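Local coordinates for periplasmic binding protein (Agrobacterium tumefaciens str. B6, PDB 5L9G), which binds the opine mannopine in the periplasm, probably delivering it to an ABC transporter for import into the bacterial cell, at residues A[24-29]-A[55-60]; A[73-78]-A[260-265]. All coordinates share one frame; numbering follows the deposited sequence.

Contact 1: residues A[24-29]-A[55-60]. With MO0 (mannopine), chain C.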
ATOM      1  N   VAL A  24      13.724  15.915   5.307  1.00 51.89           N
ATOM      2  CA  VAL A  24      13.885  14.683   4.531  1.00 49.82           C
ATOM      3  C   VAL A  24      12.553  13.929   4.523  1.00 52.06           C
ATOM      4  O   VAL A  24      12.013  13.612   5.593  1.00 51.04           O
ATOM      5  CB  VAL A  24      15.074  13.806   5.029  1.00 54.46           C
ATOM      6  CG1 VAL A  24      15.219  12.539   4.183  1.00 51.94           C
ATOM      7  CG2 VAL A  24      16.390  14.597   5.040  1.00 55.23           C
ATOM      8  N   ILE A  25      12.022  13.657   3.316  1.00 46.00           N
ATOM      9  CA  ILE A  25      10.759  12.906   3.145  1.00 43.92           C
ATOM     10  C   ILE A  25      11.029  11.615   2.365  1.00 46.07           C
ATOM     11  O   ILE A  25      11.779  11.619   1.390  1.00 44.80           O
ATOM     12  CB  ILE A  25       9.634  13.813   2.558  1.00 46.56           C
ATOM     13  CG1 ILE A  25       8.265  13.089   2.521  1.00 44.98           C
ATOM     14  CG2 ILE A  25      10.031  14.423   1.173  1.00 46.85           C
ATOM     15  CD1 ILE A  25       7.109  14.036   2.575  1.00 47.87           C
ATOM     16  N   ALA A  26      10.447  10.499   2.812  1.00 43.45           N
ATOM     17  CA  ALA A  26      10.704   9.237   2.161  1.00 41.98           C
ATOM     18  C   ALA A  26       9.449   8.428   1.866  1.00 41.43           C
ATOM     19  O   ALA A  26       8.580   8.294   2.725  1.00 41.15           O
ATOM     20  CB  ALA A  26      11.691   8.404   2.973  1.00 43.80           C
ATOM     21  N   SER A  27       9.368   7.877   0.654  1.00 37.55           N
ATOM     22  CA  SER A  27       8.273   6.969   0.302  1.00 36.07           C
ATOM     23  C   SER A  27       8.926   5.731  -0.351  1.00 39.82           C
ATOM     24  O   SER A  27      10.107   5.470  -0.085  1.00 40.67           O
ATOM     25  CB  SER A  27       7.191   7.656  -0.533  1.00 37.38           C
ATOM     26  OG  SER A  27       6.095   6.811  -0.850  1.00 36.59           O
ATOM     27  N   SER A  28       8.210   4.986  -1.189  1.00 35.08           N
ATOM     28  CA  SER A  28       8.719   3.730  -1.727  1.00 34.39           C
ATOM     29  C   SER A  28       9.203   3.759  -3.191  1.00 35.51           C
ATOM     30  O   SER A  28       9.375   2.691  -3.791  1.00 34.50           O
ATOM     31  CB  SER A  28       7.677   2.626  -1.534  1.00 34.58           C
ATOM     32  OG  SER A  28       6.593   2.813  -2.431  1.00 34.88           O
ATOM     33  N   GLY A  29       9.441   4.954  -3.725  1.00 32.94           N
ATOM     34  CA  GLY A  29       9.996   5.156  -5.065  1.00 32.34           C
ATOM     35  C   GLY A  29       9.020   4.952  -6.203  1.00 33.96           C
ATOM     36  O   GLY A  29       7.802   4.813  -5.993  1.00 30.94           O
ATOM     37  N   ASP A  55      14.092  10.545  -0.112  1.00 45.53           N
ATOM     38  CA  ASP A  55      14.747   9.261   0.083  1.00 44.06           C
ATOM     39  C   ASP A  55      13.700   8.176  -0.221  1.00 45.24           C
ATOM     40  O   ASP A  55      12.524   8.503  -0.427  1.00 43.78           O
ATOM     41  CB  ASP A  55      15.369   9.105   1.472  1.00 46.98           C
ATOM     42  CG  ASP A  55      16.502   8.084   1.536  1.00 51.15           C
ATOM     43  OD1 ASP A  55      16.784   7.442   0.503  1.00 49.00           O
ATOM     44  OD2 ASP A  55      17.130   7.954   2.618  1.00 56.51           O
ATOM     45  N   THR A  56      14.119   6.907  -0.317  1.00 40.80           N
ATOM     46  CA  THR A  56      13.177   5.814  -0.603  1.00 39.60           C
ATOM     47  C   THR A  56      13.467   4.657   0.333  1.00 43.55           C
ATOM     48  O   THR A  56      14.620   4.468   0.750  1.00 44.80           O
ATOM     49  CB  THR A  56      13.230   5.347  -2.089  1.00 43.07           C
ATOM     50  OG1 THR A  56      14.521   4.801  -2.333  1.00 51.78           O
ATOM     51  CG2 THR A  56      12.930   6.476  -3.112  1.00 36.66           C
ATOM     52  N   PHE A  57      12.420   3.892   0.673  1.00 40.83           N
ATOM     53  CA  PHE A  57      12.512   2.718   1.535  1.00 39.86           C
ATOM     54  C   PHE A  57      11.283   1.844   1.296  1.00 42.02           C
ATOM     55  O   PHE A  57      10.256   2.330   0.797  1.00 39.83           O
ATOM     56  CB  PHE A  57      12.616   3.105   3.028  1.00 42.09           C
ATOM     57  CG  PHE A  57      11.318   3.512   3.693  1.00 43.09           C
ATOM     58  CD1 PHE A  57      10.719   4.733   3.401  1.00 44.29           C
ATOM     59  CD2 PHE A  57      10.670   2.648   4.587  1.00 45.34           C
ATOM     60  CE1 PHE A  57       9.500   5.085   3.991  1.00 47.06           C
ATOM     61  CE2 PHE A  57       9.470   3.015   5.197  1.00 47.64           C
ATOM     62  CZ  PHE A  57       8.883   4.224   4.882  1.00 46.18           C
ATOM     63  N   GLN A  58      11.376   0.570   1.680  1.00 38.94           N
ATOM     64  CA  GLN A  58      10.265  -0.364   1.475  1.00 38.75           C
ATOM     65  C   GLN A  58       9.665  -0.880   2.758  1.00 43.07           C
ATOM     66  O   GLN A  58       8.476  -1.202   2.789  1.00 40.57           O
ATOM     67  CB  GLN A  58      10.690  -1.566   0.607  1.00 39.82           C
ATOM     68  CG  GLN A  58      11.215  -1.229  -0.790  1.00 41.99           C
ATOM     69  CD  GLN A  58      10.223  -0.419  -1.604  1.00 43.17           C
ATOM     70  OE1 GLN A  58       9.003  -0.673  -1.587  1.00 38.02           O
ATOM     71  NE2 GLN A  58      10.728   0.577  -2.305  1.00 39.64           N
ATOM     72  N   ASN A  59      10.494  -1.044   3.801  1.00 43.74           N
ATOM     73  CA  ASN A  59      10.073  -1.670   5.061  1.00 44.86           C
ATOM     74  C   ASN A  59      10.136  -0.692   6.233  1.00 49.93           C
ATOM     75  O   ASN A  59      11.173  -0.066   6.425  1.00 50.20           O
ATOM     76  CB  ASN A  59      10.965  -2.899   5.307  1.00 48.27           C
ATOM     77  CG  ASN A  59      10.479  -3.868   6.354  1.00 62.44           C
ATOM     78  OD1 ASN A  59       9.963  -3.490   7.405  1.00 54.22           O
ATOM     79  ND2 ASN A  59      10.678  -5.149   6.109  1.00 54.60           N
ATOM     80  N   TRP A  60       9.028  -0.561   7.018  1.00 48.03           N
ATOM     81  CA  TRP A  60       8.955   0.326   8.197  1.00 49.19           C
ATOM     82  C   TRP A  60      10.121   0.059   9.169  1.00 53.44           C
ATOM     83  O   TRP A  60      10.546   0.970   9.888  1.00 52.94           O
ATOM     84  CB  TRP A  60       7.606   0.165   8.931  1.00 48.41           C
ATOM     85  CG  TRP A  60       7.543  -1.052   9.810  1.00 50.23           C
ATOM     86  CD1 TRP A  60       7.245  -2.324   9.421  1.00 52.30           C
ATOM     87  CD2 TRP A  60       7.873  -1.126  11.205  1.00 52.57           C
ATOM     88  NE1 TRP A  60       7.335  -3.182  10.496  1.00 52.84           N
ATOM     89  CE2 TRP A  60       7.739  -2.477  11.598  1.00 56.65           C
ATOM     90  CE3 TRP A  60       8.320  -0.187  12.153  1.00 55.69           C
ATOM     91  CZ2 TRP A  60       7.986  -2.905  12.909  1.00 58.74           C
ATOM     92  CZ3 TRP A  60       8.564  -0.612  13.455  1.00 59.17           C
ATOM     93  CH2 TRP A  60       8.403  -1.955  13.821  1.00 60.38           C
TER
HETATM   94  OAB MO0 C 401       4.666   1.078   5.645  1.00 37.00           O
HETATM   95  CAF MO0 C 401       5.823   0.864   4.883  1.00 37.76           C
HETATM   96  CAG MO0 C 401       5.533   0.340   3.488  1.00 35.67           C
HETATM   97  OAC MO0 C 401       5.469  -1.043   3.506  1.00 36.39           O
HETATM   98  CAH MO0 C 401       4.361   0.999   2.802  1.00 36.53           C
HETATM   99  OAM MO0 C 401       4.499   2.371   2.762  1.00 36.67           O
HETATM  100  CAI MO0 C 401       4.016   0.448   1.419  1.00 33.31           C
HETATM  101  OAD MO0 C 401       5.071   0.637   0.526  1.00 35.73           O
HETATM  102  CAJ MO0 C 401       2.710   0.980   0.902  1.00 33.25           C
HETATM  103  OAE MO0 C 401       1.688   0.645   1.796  1.00 37.76           O
HETATM  104  CAK MO0 C 401       2.366   0.550  -0.532  1.00 29.10           C
HETATM  105  N   MO0 C 401       2.013   1.742  -1.315  1.00 29.28           N
HETATM  106  CA  MO0 C 401       1.441   1.408  -2.643  1.00 28.88           C
HETATM  107  C   MO0 C 401       2.478   1.614  -3.721  1.00 33.73           C
HETATM  108  O   MO0 C 401       3.656   1.876  -3.398  1.00 31.54           O
HETATM  109  CB  MO0 C 401       0.175   2.170  -2.954  1.00 31.10           C
HETATM  110  CG  MO0 C 401       0.437   3.606  -3.356  1.00 32.04           C
HETATM  111  CD  MO0 C 401      -0.746   4.493  -3.181  1.00 33.36           C
HETATM  112  OE1 MO0 C 401      -1.505   4.800  -4.318  1.00 29.25           O
HETATM  113  NE2 MO0 C 401      -1.085   4.983  -2.092  1.00 35.97           N
HETATM  114  OXT MO0 C 401       2.193   1.462  -4.951  1.00 30.26           O
HETATM  115  O   HOH W   1       7.288   0.125  -3.488  1.00 31.64           O
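Two neighbouring parallel strands of a beta-alpha-beta unit, 23-27 and 52-56 joined through helix 30-48, meet here at their C-terminal ends, where the chain opens into the mannopine pocket. A26 pairs with D55 and S27 with T56. The ladder rests on D55 N to I25 O (3.0 Å) and F57 N to S27 O (2.9 Å, N-H...O 152°), with a weak bond from S27 N to D55 O between them. Besides the hydrogen bond from F57 N, S27 O takes a CA-H...O contact from T56. Just past the strand ends, the F57 ring presents its edge to A26 O, with CE1 3.6 Å from that oxygen; CD1 touches A26 CB. I77 and I79 of strand 76-80 also pack on this ring.

Past the strands, the Q58 chain bends at chi2 (-56°) and folds its amide back to S28. NE2 donates to S28 O at 2.9 Å along a nearly straight path (163°), although it reaches the oxygen from above the carbonyl plane. A water bridges the two side chains, donating to Q58 OE1 (2.7 Å) and lying 3.0 Å from S28 OG. Both ends of the Q58 amide are thus held, through S28 O and the water, which fixes its rotation and probably helps position the Q58 backbone O that accepts a hydrogen bond from mannopine OAC (3.1 Å).

Contact 2: residues A[73-78]-A[260-265]; sequences TWDIIQ and APHRDA. With MO0 (mannopine), chain C.
With CG set beside its backbone N (chi1 -71°), the D75 side chain extends from the residue just before strand 76-80 to the turn before helix 263-273. H262 places its own ring carbon CG in the same way, beside the backbone N, which brings the imidazole up to the carboxylate. The one hydrogen bond between the segments follows: H262 N donates to D75 OD1 at 2.8 Å with an N-H...O angle of 156°, meeting the oxygen on its syn side but well out of the carboxylate plane.

The other oxygen meets the ring at its edge, D75 OD2 lying 2.9 Å from H262 CD2, with the carboxylate and imidazole planes 66° apart. The carboxylate thus faces a carbon edge of the ring, and no ring nitrogen is bonded to it. OD2 has a further partner in V24 N, so the two oxygens serve different neighbours, one on the turn and one on the adjoining strand.

C-H groups crowd OD1: P261 CD comes to 3.3 Å and A260 CB to 3.4 Å. P261 CD also lies 3.7 Å from W74 O, a carbonyl buried by the contact that has no polar partner in the model.

A260 to R263 form a type I turn, and H262 occupies the N-cap position of the helix. At the far end of 73-78, Q78 NE2 gives mannopine OAM a weak bond, while Q78 OE1 is taken by S27 and W32. The whole is an aspartate-to-backbone link between the residue leading into a sheet strand and a helix-initiating beta turn, at the end of strand 76-80 remote from the mannopine pocket of this periplasmic binding protein.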
ATOM      1  N   THR A  73      17.904  10.410  10.322  1.00 65.29           N
ATOM      2  CA  THR A  73      18.095  11.340   9.201  1.00 63.27           C
ATOM      3  C   THR A  73      16.766  11.670   8.512  1.00 63.33           C
ATOM      4  O   THR A  73      16.629  12.747   7.947  1.00 61.99           O
ATOM      5  CB  THR A  73      19.185  10.866   8.204  1.00 70.61           C
ATOM      6  OG1 THR A  73      18.878   9.562   7.714  1.00 68.94           O
ATOM      7  CG2 THR A  73      20.584  10.882   8.808  1.00 73.13           C
ATOM      8  N   TRP A  74      15.784  10.758   8.578  1.00 57.91           N
ATOM      9  CA  TRP A  74      14.466  10.965   7.964  1.00 55.26           C
ATOM     10  C   TRP A  74      13.573  11.829   8.847  1.00 57.50           C
ATOM     11  O   TRP A  74      13.617  11.708  10.076  1.00 58.55           O
ATOM     12  CB  TRP A  74      13.772   9.615   7.744  1.00 53.41           C
ATOM     13  CG  TRP A  74      14.410   8.729   6.715  1.00 53.34           C
ATOM     14  CD1 TRP A  74      15.289   9.093   5.736  1.00 55.95           C
ATOM     15  CD2 TRP A  74      14.128   7.340   6.509  1.00 52.16           C
ATOM     16  NE1 TRP A  74      15.606   8.004   4.959  1.00 54.22           N
ATOM     17  CE2 TRP A  74      14.903   6.916   5.407  1.00 54.68           C
ATOM     18  CE3 TRP A  74      13.331   6.397   7.184  1.00 53.01           C
ATOM     19  CZ2 TRP A  74      14.897   5.593   4.959  1.00 52.42           C
ATOM     20  CZ3 TRP A  74      13.301   5.091   6.718  1.00 53.05           C
ATOM     21  CH2 TRP A  74      14.087   4.699   5.626  1.00 52.50           C
ATOM     22  N   ASP A  75      12.773  12.708   8.225  1.00 51.41           N
ATOM     23  CA  ASP A  75      11.805  13.516   8.975  1.00 52.05           C
ATOM     24  C   ASP A  75      10.417  12.916   8.786  1.00 54.08           C
ATOM     25  O   ASP A  75       9.838  12.386   9.741  1.00 55.73           O
ATOM     26  CB  ASP A  75      11.834  14.982   8.531  1.00 53.37           C
ATOM     27  CG  ASP A  75      13.098  15.707   8.963  1.00 58.15           C
ATOM     28  OD1 ASP A  75      13.388  15.723  10.164  1.00 60.81           O
ATOM     29  OD2 ASP A  75      13.833  16.149   8.096  1.00 57.48           O
ATOM     30  N   ILE A  76       9.904  12.960   7.549  1.00 47.87           N
ATOM     31  CA  ILE A  76       8.595  12.389   7.199  1.00 46.07           C
ATOM     32  C   ILE A  76       8.776  11.045   6.498  1.00 47.76           C
ATOM     33  O   ILE A  76       9.556  10.929   5.546  1.00 46.76           O
ATOM     34  CB  ILE A  76       7.756  13.374   6.323  1.00 48.13           C
ATOM     35  CG1 ILE A  76       7.570  14.745   7.023  1.00 50.24           C
ATOM     36  CG2 ILE A  76       6.398  12.735   5.884  1.00 46.49           C
ATOM     37  CD1 ILE A  76       7.134  15.884   6.114  1.00 56.00           C
ATOM     38  N   ILE A  77       7.997  10.045   6.929  1.00 45.92           N
ATOM     39  CA  ILE A  77       7.976   8.739   6.273  1.00 44.44           C
ATOM     40  C   ILE A  77       6.566   8.444   5.810  1.00 46.30           C
ATOM     41  O   ILE A  77       5.599   8.704   6.548  1.00 45.53           O
ATOM     42  CB  ILE A  77       8.550   7.579   7.144  1.00 48.81           C
ATOM     43  CG1 ILE A  77       7.875   7.503   8.551  1.00 51.08           C
ATOM     44  CG2 ILE A  77      10.080   7.684   7.235  1.00 51.65           C
ATOM     45  CD1 ILE A  77       8.210   6.241   9.379  1.00 56.74           C
ATOM     46  N   GLN A  78       6.451   7.920   4.582  1.00 41.69           N
ATOM     47  CA  GLN A  78       5.158   7.484   4.078  1.00 40.01           C
ATOM     48  C   GLN A  78       5.081   6.003   4.432  1.00 41.50           C
ATOM     49  O   GLN A  78       5.923   5.217   3.997  1.00 39.69           O
ATOM     50  CB  GLN A  78       5.021   7.718   2.567  1.00 39.68           C
ATOM     51  CG  GLN A  78       3.661   7.299   2.023  1.00 42.34           C
ATOM     52  CD  GLN A  78       3.681   5.833   1.652  1.00 42.07           C
ATOM     53  OE1 GLN A  78       4.431   5.424   0.764  1.00 37.82           O
ATOM     54  NE2 GLN A  78       2.955   5.005   2.387  1.00 36.83           N
ATOM     55  N   ALA A 260      13.160  13.095  14.737  1.00 66.81           N
ATOM     56  CA  ALA A 260      13.353  13.702  13.408  1.00 63.70           C
ATOM     57  C   ALA A 260      14.207  14.975  13.564  1.00 68.47           C
ATOM     58  O   ALA A 260      13.886  15.806  14.420  1.00 68.54           O
ATOM     59  CB  ALA A 260      12.020  14.062  12.781  1.00 61.26           C
ATOM     60  N   PRO A 261      15.296  15.143  12.774  1.00 66.67           N
ATOM     61  CA  PRO A 261      16.155  16.336  12.957  1.00 68.29           C
ATOM     62  C   PRO A 261      15.481  17.678  12.664  1.00 71.33           C
ATOM     63  O   PRO A 261      15.857  18.694  13.248  1.00 71.59           O
ATOM     64  CB  PRO A 261      17.351  16.072  12.032  1.00 69.40           C
ATOM     65  CG  PRO A 261      16.864  15.058  11.050  1.00 70.63           C
ATOM     66  CD  PRO A 261      15.827  14.240  11.729  1.00 66.03           C
ATOM     67  N   HIS A 262      14.488  17.680  11.770  1.00 67.01           N
ATOM     68  CA  HIS A 262      13.751  18.882  11.377  1.00 67.93           C
ATOM     69  C   HIS A 262      12.280  18.678  11.703  1.00 69.53           C
ATOM     70  O   HIS A 262      11.413  18.984  10.881  1.00 66.53           O
ATOM     71  CB  HIS A 262      13.956  19.171   9.876  1.00 67.43           C
ATOM     72  CG  HIS A 262      15.374  19.025   9.419  1.00 71.64           C
ATOM     73  ND1 HIS A 262      16.302  20.026   9.626  1.00 75.68           N
ATOM     74  CD2 HIS A 262      15.979  17.989   8.793  1.00 71.94           C
ATOM     75  CE1 HIS A 262      17.435  19.579   9.107  1.00 74.78           C
ATOM     76  NE2 HIS A 262      17.289  18.361   8.589  1.00 73.16           N
ATOM     77  N   ARG A 263      12.011  18.154  12.921  1.00 67.68           N
ATOM     78  CA  ARG A 263      10.687  17.804  13.446  1.00 66.72           C
ATOM     79  C   ARG A 263       9.621  18.899  13.252  1.00 70.34           C
ATOM     80  O   ARG A 263       8.567  18.611  12.692  1.00 67.74           O
ATOM     81  CB  ARG A 263      10.806  17.390  14.929  1.00 69.09           C
ATOM     82  CG  ARG A 263       9.520  16.849  15.554  1.00 78.25           C
ATOM     83  CD  ARG A 263       9.509  17.149  17.042  1.00 89.65           C
ATOM     84  NE  ARG A 263       8.167  17.131  17.629  1.00100.02           N
ATOM     85  CZ  ARG A 263       7.290  18.131  17.558  1.00115.59           C
ATOM     86  NH1 ARG A 263       6.101  18.021  18.137  1.00106.90           N
ATOM     87  NH2 ARG A 263       7.586  19.239  16.888  1.00101.20           N
ATOM     88  N   ASP A 264       9.909  20.150  13.679  1.00 69.24           N
ATOM     89  CA  ASP A 264       8.959  21.269  13.599  1.00 70.22           C
ATOM     90  C   ASP A 264       8.637  21.696  12.150  1.00 70.31           C
ATOM     91  O   ASP A 264       7.456  21.845  11.816  1.00 68.50           O
ATOM     92  CB  ASP A 264       9.439  22.442  14.466  1.00 76.35           C
ATOM     93  CG  ASP A 264       9.928  21.968  15.820  1.00 95.61           C
ATOM     94  OD1 ASP A 264       9.082  21.586  16.657  1.00 97.11           O
ATOM     95  OD2 ASP A 264      11.161  21.857  15.998  1.00106.29           O
ATOM     96  N   ALA A 265       9.660  21.825  11.279  1.00 65.61           N
ATOM     97  CA  ALA A 265       9.463  22.163   9.865  1.00 63.46           C
ATOM     98  C   ALA A 265       8.668  21.036   9.158  1.00 63.65           C
ATOM     99  O   ALA A 265       7.781  21.310   8.336  1.00 61.51           O
ATOM    100  CB  ALA A 265      10.809  22.370   9.183  1.00 64.08           C
TER
HETATM  101  OAB MO0 C 401       4.666   1.078   5.645  1.00 37.00           O
HETATM  102  CAF MO0 C 401       5.823   0.864   4.883  1.00 37.76           C
HETATM  103  CAG MO0 C 401       5.533   0.340   3.488  1.00 35.67           C
HETATM  104  OAC MO0 C 401       5.469  -1.043   3.506  1.00 36.39           O
HETATM  105  CAH MO0 C 401       4.361   0.999   2.802  1.00 36.53           C
HETATM  106  OAM MO0 C 401       4.499   2.371   2.762  1.00 36.67           O
HETATM  107  CAI MO0 C 401       4.016   0.448   1.419  1.00 33.31           C
HETATM  108  OAD MO0 C 401       5.071   0.637   0.526  1.00 35.73           O
HETATM  109  CAJ MO0 C 401       2.710   0.980   0.902  1.00 33.25           C
HETATM  110  OAE MO0 C 401       1.688   0.645   1.796  1.00 37.76           O
HETATM  111  CAK MO0 C 401       2.366   0.550  -0.532  1.00 29.10           C
HETATM  112  N   MO0 C 401       2.013   1.742  -1.315  1.00 29.28           N
HETATM  113  CA  MO0 C 401       1.441   1.408  -2.643  1.00 28.88           C
HETATM  114  C   MO0 C 401       2.478   1.614  -3.721  1.00 33.73           C
HETATM  115  O   MO0 C 401       3.656   1.876  -3.398  1.00 31.54           O
HETATM  116  CB  MO0 C 401       0.175   2.170  -2.954  1.00 31.10           C
HETATM  117  CG  MO0 C 401       0.437   3.606  -3.356  1.00 32.04           C
HETATM  118  CD  MO0 C 401      -0.746   4.493  -3.181  1.00 33.36           C
HETATM  119  OE1 MO0 C 401      -1.505   4.800  -4.318  1.00 29.25           O
HETATM  120  NE2 MO0 C 401      -1.085   4.983  -2.092  1.00 35.97           N
HETATM  121  OXT MO0 C 401       2.193   1.462  -4.951  1.00 30.26           O

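How the contacts relate
Both contacts build on one sheet, in which strand 23-27 lies between 52-56 and 76-80, and their centres are 12 Å apart. Both are partly buried, but contact 1 is nearer the interior, about 13 Å from the chain centre against 21 Å for contact 2, where T73 and P261 are exposed; it also buries more surface (376 against 230 Å²). Its chemistry is mainly the backbone ladder of parallel strands; contact 2 depends on a single carboxylate meeting a turn from a remote part of the chain. S27 OG to Q78 OE1, D55 OD2 to W74 NE1, and F57 against the W74 ring tie them together. Mannopine lies beside contact 1 but far from the contact 2 interface.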